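Local structure of deoxyhypusine hydroxylase (Homo sapiens, 4D50) at residues 32-37 / 60-65; 67-72 / 150-155; 77-82 / 94-99; 131-136 / 141-146. The protein hydroxylates the deoxyhypusine side chain of the translation factor eIF5A at a non-haem diiron centre, completing the formation of hypusine. All blocks are in the same frame, centred on the assembly; numbering follows the deposited sequence.

How the contacts relate
Contacts 1 and 3 flank the diiron centre: each supplies ligands to one iron, both touch the bridging peroxide, and water 1 is a ligand of both irons. Their centres lie about 13 Å apart, and helix 57-70 of contact 1 packs on helix 90-103 of contact 3, with Ala64 O 3.3 Å from Ala99 CB. Contact 2 continues along helix 57-70 to its C-terminal end, about 12 Å from contact 1 between centres, and fastens the loop 150-155 there. Contact 4 is about 11 Å from contact 2 between centres and reaches it through Gln71 NE2 and Glu143 OE2, 3.0 Å apart. Contacts 1 and 4 do not touch; their nearest atoms are about 11 Å apart.

Contact 1: residues 32-37 / 60-65; sequences ALFTLR and KHELAY. With FE (Fe (III) ion), chain D; PER (peroxide ion), chain E.
Leu33 and Phe34 pack against Glu62 and Leu63 where two helices of this HEAT-like alpha-solenoid run side by side. The axes of segments 32-37 and 60-65 are 10.5 Å apart and only 11° from parallel, and side chains bridge that wide spacing without any hydrogen bond across it.

Glu62 can be followed outward. Its CB lies 3.7 Å from Leu33 CD2. One step further, CG touches two neighbours, Phe34 CZ at 3.6 Å and Leu33 CD2 at 3.8 Å. The chain bends about CB-CG (chi2 74°), and the carboxylate lies beside the phenyl tip. CD lies near CZ, and OE2 meets the ring at its edge, in the ring plane. Ring and carboxylate planes stand 49° apart. OE1 has the like-charged Glu249 OE2 as a close neighbour. With an alanine here CG and the carboxylate are gone, and the Phe34 ring would probably lose the support beside CZ and turn more freely.

Leu33, its CG opposite the backbone N, splits its methyls between two partners: CD2 serves Glu62, while CD1 touches Leu63 CD2 at 3.8 Å. Ile48 of helix 42-50 meets both leucines.

The neighbouring His61 projects toward the active site. Its ND1 is hydrogen-bonded to Leu58 O, and its NE2 binds an iron also held by His245 and Glu246; the two bonds together hold the ring's rotation. The His61 NE2 to iron distance is 2.3 Å, and peroxide O2 lies 2.2 Å from the same metal.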
# COMPACT_ATOMS: atom_id res chain seq x y z
N ALA A 32 -1.89 14.97 -7.02
CA ALA A 32 -1.15 15.92 -6.12
C ALA A 32 -0.35 15.17 -5.07
O ALA A 32 0.81 15.46 -4.76
CB ALA A 32 -2.12 16.86 -5.47
N LEU A 33 -1.02 14.21 -4.43
CA LEU A 33 -0.38 13.42 -3.41
C LEU A 33 0.87 12.71 -3.89
O LEU A 33 1.88 12.77 -3.25
CB LEU A 33 -1.36 12.36 -2.85
CG LEU A 33 -0.75 11.31 -1.90
CD1 LEU A 33 -0.16 11.95 -0.63
CD2 LEU A 33 -1.80 10.25 -1.55
N PHE A 34 0.82 11.97 -5.02
CA PHE A 34 1.98 11.29 -5.50
C PHE A 34 3.06 12.23 -6.01
O PHE A 34 4.24 11.94 -5.89
CB PHE A 34 1.59 10.18 -6.48
CG PHE A 34 1.01 9.01 -5.76
CD1 PHE A 34 1.84 8.16 -4.97
CD2 PHE A 34 -0.33 8.76 -5.80
CE1 PHE A 34 1.32 7.11 -4.23
CE2 PHE A 34 -0.85 7.70 -5.05
CZ PHE A 34 -0.02 6.90 -4.28
N THR A 35 2.68 13.41 -6.45
CA THR A 35 3.72 14.36 -6.80
C THR A 35 4.43 14.80 -5.50
O THR A 35 5.66 14.85 -5.49
CB THR A 35 3.11 15.54 -7.56
OG1 THR A 35 2.47 15.01 -8.73
CG2 THR A 35 4.18 16.61 -7.99
N LEU A 36 3.70 15.14 -4.47
CA LEU A 36 4.32 15.52 -3.21
C LEU A 36 5.18 14.43 -2.66
O LEU A 36 6.18 14.73 -2.04
CB LEU A 36 3.31 15.92 -2.17
CG LEU A 36 2.51 17.19 -2.46
CD1 LEU A 36 1.41 17.36 -1.41
CD2 LEU A 36 3.43 18.42 -2.42
N ARG A 37 4.72 13.19 -2.77
CA ARG A 37 5.53 12.07 -2.32
C ARG A 37 6.89 12.06 -2.96
O ARG A 37 7.91 11.81 -2.30
CB ARG A 37 4.76 10.77 -2.60
CG ARG A 37 5.48 9.52 -2.17
CD ARG A 37 6.21 8.93 -3.32
NE ARG A 37 7.01 7.73 -3.07
CZ ARG A 37 8.25 7.77 -2.62
NH1 ARG A 37 8.78 8.92 -2.24
NH2 ARG A 37 8.95 6.65 -2.47
N LYS A 60 -7.09 8.79 2.75
CA LYS A 60 -6.31 8.89 3.98
C LYS A 60 -5.24 7.79 4.14
O LYS A 60 -4.13 8.04 4.59
CB LYS A 60 -7.20 8.87 5.19
CG LYS A 60 -7.98 10.16 5.44
CD LYS A 60 -8.70 10.12 6.79
CE LYS A 60 -9.87 9.19 6.77
NZ LYS A 60 -10.75 9.28 7.96
N HIS A 61 -5.58 6.60 3.73
CA HIS A 61 -4.63 5.49 3.80
C HIS A 61 -3.52 5.64 2.77
O HIS A 61 -2.36 5.28 3.06
CB HIS A 61 -5.38 4.17 3.79
CG HIS A 61 -5.26 3.41 2.50
ND1 HIS A 61 -5.74 3.89 1.31
CD2 HIS A 61 -4.65 2.23 2.24
CE1 HIS A 61 -5.51 2.97 0.36
NE2 HIS A 61 -4.81 1.98 0.91
N GLU A 62 -3.80 6.29 1.63
CA GLU A 62 -2.73 6.59 0.63
C GLU A 62 -1.74 7.66 1.20
O GLU A 62 -0.51 7.66 0.95
CB GLU A 62 -3.36 7.07 -0.64
CG GLU A 62 -2.74 6.59 -1.94
CD GLU A 62 -3.06 5.14 -2.22
OE1 GLU A 62 -4.25 4.74 -2.17
OE2 GLU A 62 -2.09 4.37 -2.34
N LEU A 63 -2.30 8.58 1.95
CA LEU A 63 -1.46 9.58 2.62
C LEU A 63 -0.47 8.86 3.45
O LEU A 63 0.72 9.22 3.51
CB LEU A 63 -2.25 10.52 3.50
CG LEU A 63 -3.46 11.25 2.90
CD1 LEU A 63 -4.18 11.98 3.99
CD2 LEU A 63 -2.99 12.20 1.85
N ALA A 64 -0.99 7.95 4.26
CA ALA A 64 -0.06 7.24 5.19
C ALA A 64 0.93 6.40 4.39
O ALA A 64 2.13 6.37 4.75
CB ALA A 64 -0.81 6.32 6.16
N TYR A 65 0.49 5.71 3.35
CA TYR A 65 1.41 4.94 2.53
C TYR A 65 2.55 5.78 1.96
O TYR A 65 3.72 5.45 2.07
CB TYR A 65 0.66 4.30 1.37
CG TYR A 65 1.48 3.57 0.36
CD1 TYR A 65 2.04 2.32 0.64
CD2 TYR A 65 1.84 4.19 -0.84
CE1 TYR A 65 2.84 1.66 -0.31
CE2 TYR A 65 2.57 3.53 -1.80
CZ TYR A 65 3.14 2.31 -1.50
OH TYR A 65 3.84 1.70 -2.47
FE FE D . -4.71 -0.20 0.08
O1 PER E . -4.77 -0.86 2.77
O2 PER E . -5.83 -1.16 1.68
O HOH W 1 -2.54 -0.68 0.95
O HOH W 2 -3.58 0.58 -1.60

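Contact 2: residues 67-72 / 150-155; sequences LGQMQD and LSVDPA. With GAI (guanidine), chain I.
Gln69 turns the O/N edge of its side-chain amide to the backbone of Val152, and the two polar ends of that amide take both backbone groups of the one residue. Val152 N donates to Gln69 OE1 at 2.9 Å with an N-H...O angle of 171°, on a lone pair in the carbonyl plane. Gln69 NE2 returns a bond of 2.9 Å to Val152 O, equally straight at 173° and in plane with the amide. The bend at chi2 (-67°) turns the amide off the helix toward the loop, and the pair of bonds fixes which end is oxygen.

Val152 itself points at the helix end. Its CG2 meets the Gln71 side chain coming from the opposite direction, 3.8 Å from Gln71 CD, while Gln71 NE2 is hydrogen-bonded to Ala102 O and to Glu143 OE2. Gln71 has left the helix with positive phi. On the loop side Ser151 OG donates to Asp153 OD1 at 2.6 Å, and Asp153 OD2 forms a salt bridge with Arg188.

The arrangement resembles the two-bond pairing along a strand edge, with one side-chain amide in place of a neighbouring strand; here it pins the loop between helices 121-140 and 163-171 to a HEAT-like repeat helix.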
# COMPACT_ATOMS: atom_id res chain seq x y z
N LEU A 67 3.72 8.64 3.18
CA LEU A 67 4.68 9.11 4.21
C LEU A 67 5.64 7.99 4.54
O LEU A 67 6.79 8.21 4.94
CB LEU A 67 3.92 9.56 5.49
CG LEU A 67 3.09 10.87 5.29
CD1 LEU A 67 2.32 11.17 6.54
CD2 LEU A 67 3.96 12.07 4.89
N GLY A 68 5.14 6.77 4.49
CA GLY A 68 6.00 5.62 4.72
C GLY A 68 7.11 5.56 3.68
O GLY A 68 8.29 5.33 4.01
N GLN A 69 6.72 5.58 2.44
CA GLN A 69 7.62 5.40 1.31
C GLN A 69 8.65 6.52 1.20
O GLN A 69 9.77 6.27 0.67
CB GLN A 69 6.79 5.27 -0.00
CG GLN A 69 5.87 4.09 0.02
CD GLN A 69 6.56 2.78 0.02
OE1 GLN A 69 7.33 2.53 -0.87
NE2 GLN A 69 6.27 1.92 1.00
N MET A 70 8.28 7.72 1.73
CA MET A 70 9.13 8.90 1.79
C MET A 70 10.34 8.71 2.72
O MET A 70 11.37 9.35 2.56
CB MET A 70 8.34 10.10 2.13
CG MET A 70 7.38 10.51 1.00
SD MET A 70 6.12 11.67 1.53
CE MET A 70 7.01 13.18 1.36
N GLN A 71 10.18 7.82 3.67
CA GLN A 71 11.24 7.43 4.63
C GLN A 71 11.81 8.60 5.44
O GLN A 71 12.99 8.58 5.83
CB GLN A 71 12.30 6.63 3.95
CG GLN A 71 11.75 5.24 3.54
CD GLN A 71 12.86 4.28 3.22
OE1 GLN A 71 13.56 4.45 2.24
NE2 GLN A 71 12.98 3.24 4.00
N ASP A 72 10.97 9.62 5.66
CA ASP A 72 11.38 10.83 6.32
C ASP A 72 10.86 10.81 7.74
O ASP A 72 9.66 10.84 8.05
CB ASP A 72 10.93 12.03 5.53
CG ASP A 72 11.60 13.32 5.99
OD1 ASP A 72 11.85 13.46 7.20
OD2 ASP A 72 11.85 14.19 5.11
N LEU A 150 10.90 -0.55 -6.60
CA LEU A 150 11.47 0.59 -5.89
C LEU A 150 10.71 0.89 -4.62
O LEU A 150 11.17 1.73 -3.81
CB LEU A 150 11.54 1.82 -6.79
CG LEU A 150 12.44 1.69 -8.05
CD1 LEU A 150 12.28 2.85 -8.98
CD2 LEU A 150 13.91 1.46 -7.68
N SER A 151 9.64 0.17 -4.42
CA SER A 151 8.85 0.25 -3.20
C SER A 151 9.66 -0.11 -2.01
O SER A 151 10.58 -0.97 -2.10
CB SER A 151 7.59 -0.64 -3.26
OG SER A 151 7.91 -1.96 -3.60
N VAL A 152 9.29 0.46 -0.87
CA VAL A 152 9.76 -0.06 0.38
C VAL A 152 8.74 -1.02 0.94
O VAL A 152 7.61 -0.62 1.26
CB VAL A 152 9.97 1.08 1.41
CG1 VAL A 152 10.52 0.51 2.74
CG2 VAL A 152 10.82 2.22 0.84
N ASP A 153 9.12 -2.28 1.05
CA ASP A 153 8.16 -3.36 1.33
C ASP A 153 8.12 -3.68 2.79
O ASP A 153 9.10 -3.41 3.54
CB ASP A 153 8.57 -4.62 0.54
CG ASP A 153 8.58 -4.40 -0.99
OD1 ASP A 153 7.77 -3.52 -1.49
OD2 ASP A 153 9.39 -5.03 -1.65
N PRO A 154 7.03 -4.28 3.27
CA PRO A 154 6.97 -4.60 4.68
C PRO A 154 7.85 -5.73 5.14
O PRO A 154 7.91 -5.92 6.32
CB PRO A 154 5.51 -5.02 4.90
CG PRO A 154 4.96 -5.24 3.53
CD PRO A 154 5.68 -4.32 2.67
N ALA A 155 8.41 -6.50 4.21
CA ALA A 155 9.31 -7.60 4.49
C ALA A 155 10.25 -7.78 3.36
O ALA A 155 9.91 -7.54 2.26
CB ALA A 155 8.64 -8.91 4.81
C GAI I . 12.04 16.84 6.12
N1 GAI I . 12.62 16.63 7.20
N2 GAI I . 10.71 16.93 6.11
N3 GAI I . 12.75 16.93 4.99

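Contact 3: residues 77-82 / 94-99; sequences PMLVDV and HEAGEA. With FE (Fe (III) ion), chain C; PER (peroxide ion), chain E.
Ala96 and Leu79 are the nearest CA pair of segments 77-82 and 94-99, 5.2 Å apart. The short axes pass at 8.5 Å, and the segments run roughly against each other, at 144°. The small alanine permits this closeness: its CB fits into a hollow of the opposing helix, where Leu79 O lies 3.6 Å away and Val82 CG1 also 3.6 Å away.

The second bump is Leu79, which points toward helix 90-103. With CG set beside the backbone N (chi1 -71°), its fork straddles the methyl of Ala99: CD1 reaches Ala99 CB at 3.8 Å and CD2 comes to 3.9 Å from the same atom. Two alanines three residues apart thus leave a shallow surface that accepts Leu79 and Val82, also three apart. Leu79 is further enclosed by Leu67, Leu100 and Ile103, and Val82 by Phe52 and Val92.

All four touching residues are buried; segment 77-82 lies in the HEAT-like repeat 59-85 and segment 94-99 in the next, 92-118. The other face of helix 90-103 carries metal ligands. His94 NE2 holds an iron at 2.2 Å and Glu95 OE1 holds it at 2.1 Å, with His212 on the same metal; Thr126 OG1 is hydrogen-bonded to His94 ND1. No hydrogen bond or charge pair crosses the interface itself, so the segments meet through shape and mainly apolar contact, with one backbone carbonyl, Leu79 O, against the Ala96 methyl, while polar groups and metal bonds gather on the iron side.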
# COMPACT_ATOMS: atom_id res chain seq x y z
N PRO A 77 5.62 11.71 14.02
CA PRO A 77 4.55 12.14 14.91
C PRO A 77 3.13 12.04 14.33
O PRO A 77 2.24 11.62 15.00
CB PRO A 77 4.92 13.59 15.25
CG PRO A 77 6.39 13.62 15.06
CD PRO A 77 6.68 12.71 13.88
N MET A 78 2.95 12.41 13.09
CA MET A 78 1.63 12.40 12.45
C MET A 78 1.21 10.96 12.30
O MET A 78 0.07 10.63 12.56
CB MET A 78 1.67 13.06 11.07
CG MET A 78 0.32 13.13 10.39
SD MET A 78 -1.04 14.02 11.19
CE MET A 78 -0.36 15.48 11.88
N LEU A 79 2.15 10.11 11.93
CA LEU A 79 1.79 8.66 11.68
C LEU A 79 1.43 7.96 13.02
O LEU A 79 0.55 7.11 13.09
CB LEU A 79 2.89 7.90 11.00
CG LEU A 79 3.09 8.30 9.53
CD1 LEU A 79 4.39 7.81 8.94
CD2 LEU A 79 1.92 7.75 8.72
N VAL A 80 2.09 8.38 14.09
CA VAL A 80 1.73 7.89 15.42
C VAL A 80 0.29 8.29 15.76
O VAL A 80 -0.51 7.49 16.30
CB VAL A 80 2.82 8.30 16.46
CG1 VAL A 80 2.35 7.97 17.86
CG2 VAL A 80 4.12 7.56 16.20
N ASP A 81 -0.03 9.56 15.57
CA ASP A 81 -1.34 10.12 15.86
C ASP A 81 -2.38 9.34 15.06
O ASP A 81 -3.38 8.96 15.62
CB ASP A 81 -1.49 11.60 15.47
CG ASP A 81 -0.74 12.57 16.37
OD1 ASP A 81 -0.27 12.15 17.43
OD2 ASP A 81 -0.63 13.77 16.02
N VAL A 82 -2.13 9.04 13.79
CA VAL A 82 -3.08 8.20 13.01
C VAL A 82 -3.20 6.77 13.53
O VAL A 82 -4.27 6.23 13.65
CB VAL A 82 -2.73 8.23 11.52
CG1 VAL A 82 -3.61 7.25 10.77
CG2 VAL A 82 -2.85 9.64 11.00
N HIS A 94 -3.88 0.69 9.88
CA HIS A 94 -2.92 -0.33 9.40
C HIS A 94 -1.85 0.38 8.59
O HIS A 94 -0.60 0.18 8.83
CB HIS A 94 -3.57 -1.47 8.60
CG HIS A 94 -2.94 -1.70 7.28
ND1 HIS A 94 -1.71 -2.30 7.13
CD2 HIS A 94 -3.36 -1.37 6.05
CE1 HIS A 94 -1.39 -2.30 5.84
NE2 HIS A 94 -2.39 -1.75 5.17
N GLU A 95 -2.28 1.22 7.67
CA GLU A 95 -1.34 1.85 6.75
C GLU A 95 -0.33 2.74 7.51
O GLU A 95 0.83 2.84 7.14
CB GLU A 95 -2.04 2.65 5.62
CG GLU A 95 -1.25 2.69 4.35
CD GLU A 95 -1.10 1.33 3.68
OE1 GLU A 95 -2.11 0.57 3.47
OE2 GLU A 95 0.08 0.91 3.44
N ALA A 96 -0.81 3.41 8.53
CA ALA A 96 0.08 4.30 9.37
C ALA A 96 1.09 3.37 10.12
O ALA A 96 2.27 3.75 10.21
CB ALA A 96 -0.72 5.15 10.39
N GLY A 97 0.67 2.22 10.69
CA GLY A 97 1.63 1.33 11.32
C GLY A 97 2.67 0.79 10.37
O GLY A 97 3.86 0.77 10.67
N GLU A 98 2.22 0.31 9.23
CA GLU A 98 3.18 -0.09 8.17
C GLU A 98 4.17 1.02 7.79
O GLU A 98 5.34 0.76 7.60
CB GLU A 98 2.46 -0.58 6.89
CG GLU A 98 3.45 -1.06 5.82
CD GLU A 98 2.80 -1.67 4.59
OE1 GLU A 98 1.78 -2.37 4.73
OE2 GLU A 98 3.42 -1.51 3.52
N ALA A 99 3.68 2.28 7.69
CA ALA A 99 4.47 3.38 7.32
C ALA A 99 5.56 3.62 8.34
O ALA A 99 6.62 3.99 7.97
CB ALA A 99 3.63 4.62 7.08
FE FE C . -2.61 -1.37 2.98
O1 PER E . -4.77 -0.86 2.77
O2 PER E . -5.83 -1.16 1.68
O HOH W 3 -0.50 -1.85 2.69
O HOH W 1 -2.54 -0.68 0.95

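Contact 4: residues 131-136 / 141-146; sequences VRRLEW and GGEPAA
Arg133 and Glu143 are joined by a salt bridge with two hydrogen bonds. The guanidinium meets the carboxylate end-on: NH1 donates to Glu143 OE1 at 3.0 Å (163°) and NH2 donates to Glu143 OE2 at 2.8 Å. Both oxygens are met on their syn side, and the two planes lie only 22° apart, so the groups are nearly coplanar. The glutamate bends at chi2 (-69°), bringing its carboxylate back toward the helix although CB points away. Arg133 NE is hydrogen-bonded to Gly101 O, NH2 has a weak bond to Ala102 O, and Glu143 OE2 also accepts from Gln71 NE2. A leucine here would probably leave Gly101 O without its donor and the Glu143 carboxylate without its charged partner, held by the Gln71 NE2 bond and less firmly oriented.

The apolar part belongs to Trp136. The far corner of its six-membered ring rests on the proline, with CH2 3.8 Å from Pro144 CB and CZ3 3.8 Å from Pro144 CD. CZ3 also lies 3.6 Å from Gly142 O. On the same indole, His140 stacks.

Backbone geometry completes the fold-back. Gly141 leaves the helix with positive phi, and both it and Gly142 adopt angles at which a CB would strike the preceding carbonyl. These angles are consistent with a turn that brings residues 142-144 back past the ends of the Arg133 and Trp136 side chains, at the surface. Helix 109-115 packs on Val131 and Leu134, while helix 177-190 reaches Arg132 through Phe178 and Trp136 through Arg182; no strand takes part.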
# COMPACT_ATOMS: atom_id res chain seq x y z
N VAL A 131 7.56 -4.64 13.49
CA VAL A 131 8.55 -4.97 14.53
C VAL A 131 9.55 -5.99 13.98
O VAL A 131 10.72 -5.81 14.10
CB VAL A 131 7.88 -5.49 15.80
CG1 VAL A 131 8.95 -6.08 16.72
CG2 VAL A 131 7.10 -4.37 16.49
N ARG A 132 9.06 -6.98 13.24
CA ARG A 132 10.01 -7.92 12.64
C ARG A 132 10.91 -7.25 11.57
O ARG A 132 12.08 -7.60 11.41
CB ARG A 132 9.21 -9.08 11.99
CG ARG A 132 8.54 -10.10 12.93
CD ARG A 132 9.50 -10.93 13.75
NE ARG A 132 10.53 -11.60 12.97
CZ ARG A 132 10.40 -12.80 12.38
NH1 ARG A 132 9.28 -13.49 12.43
NH2 ARG A 132 11.47 -13.33 11.74
N ARG A 133 10.34 -6.35 10.76
CA ARG A 133 11.13 -5.61 9.77
C ARG A 133 12.19 -4.76 10.48
O ARG A 133 13.39 -4.78 10.12
CB ARG A 133 10.26 -4.74 8.84
CG ARG A 133 11.07 -3.92 7.86
CD ARG A 133 10.16 -3.05 6.98
NE ARG A 133 10.77 -1.72 6.74
CZ ARG A 133 11.75 -1.44 5.89
NH1 ARG A 133 12.36 -2.40 5.19
NH2 ARG A 133 12.21 -0.19 5.81
N LEU A 134 11.79 -4.07 11.54
CA LEU A 134 12.81 -3.26 12.24
C LEU A 134 13.94 -4.15 12.82
O LEU A 134 15.10 -3.76 12.75
CB LEU A 134 12.21 -2.36 13.29
CG LEU A 134 11.33 -1.25 12.75
CD1 LEU A 134 10.75 -0.43 13.90
CD2 LEU A 134 11.99 -0.35 11.73
N GLU A 135 13.58 -5.31 13.36
CA GLU A 135 14.55 -6.24 13.87
C GLU A 135 15.46 -6.75 12.75
O GLU A 135 16.66 -6.95 12.96
CB GLU A 135 13.85 -7.36 14.62
CG GLU A 135 13.11 -6.78 15.86
CD GLU A 135 12.29 -7.78 16.65
OE1 GLU A 135 11.86 -8.86 16.07
OE2 GLU A 135 12.05 -7.45 17.85
N TRP A 136 14.90 -6.96 11.57
CA TRP A 136 15.70 -7.40 10.43
C TRP A 136 16.71 -6.34 10.02
O TRP A 136 17.91 -6.58 9.89
CB TRP A 136 14.78 -7.89 9.32
CG TRP A 136 15.45 -8.63 8.19
CD1 TRP A 136 15.47 -9.94 8.01
CD2 TRP A 136 16.17 -8.06 7.12
NE1 TRP A 136 16.12 -10.26 6.88
CE2 TRP A 136 16.60 -9.10 6.32
CE3 TRP A 136 16.49 -6.75 6.77
CZ2 TRP A 136 17.33 -8.90 5.17
CZ3 TRP A 136 17.24 -6.53 5.58
CH2 TRP A 136 17.69 -7.62 4.82
N GLY A 141 21.96 -4.36 9.27
CA GLY A 141 22.67 -3.13 9.11
C GLY A 141 22.10 -2.20 8.05
O GLY A 141 22.80 -1.28 7.57
N GLY A 142 20.83 -2.37 7.71
CA GLY A 142 20.17 -1.49 6.77
C GLY A 142 19.27 -2.27 5.80
O GLY A 142 19.09 -3.49 5.96
N GLU A 143 18.67 -1.52 4.88
CA GLU A 143 17.70 -2.01 3.93
C GLU A 143 18.36 -3.10 3.14
O GLU A 143 19.60 -3.09 2.99
CB GLU A 143 17.29 -0.90 2.93
CG GLU A 143 16.54 0.28 3.48
CD GLU A 143 15.15 -0.07 3.94
OE1 GLU A 143 14.65 -1.20 3.60
OE2 GLU A 143 14.56 0.78 4.65
N PRO A 144 17.57 -4.05 2.62
CA PRO A 144 18.19 -5.04 1.76
C PRO A 144 18.74 -4.39 0.46
O PRO A 144 18.52 -3.18 0.21
CB PRO A 144 17.04 -6.03 1.47
CG PRO A 144 15.78 -5.29 1.78
CD PRO A 144 16.12 -4.25 2.80
N ALA A 145 19.50 -5.16 -0.33
CA ALA A 145 19.98 -4.65 -1.61
C ALA A 145 18.74 -4.35 -2.43
O ALA A 145 17.70 -5.01 -2.28
CB ALA A 145 20.84 -5.66 -2.32
N ALA A 146 18.85 -3.33 -3.25
CA ALA A 146 17.74 -2.91 -4.06
C ALA A 146 17.38 -4.06 -5.01
O ALA A 146 18.23 -4.61 -5.73
CB ALA A 146 18.11 -1.65 -4.82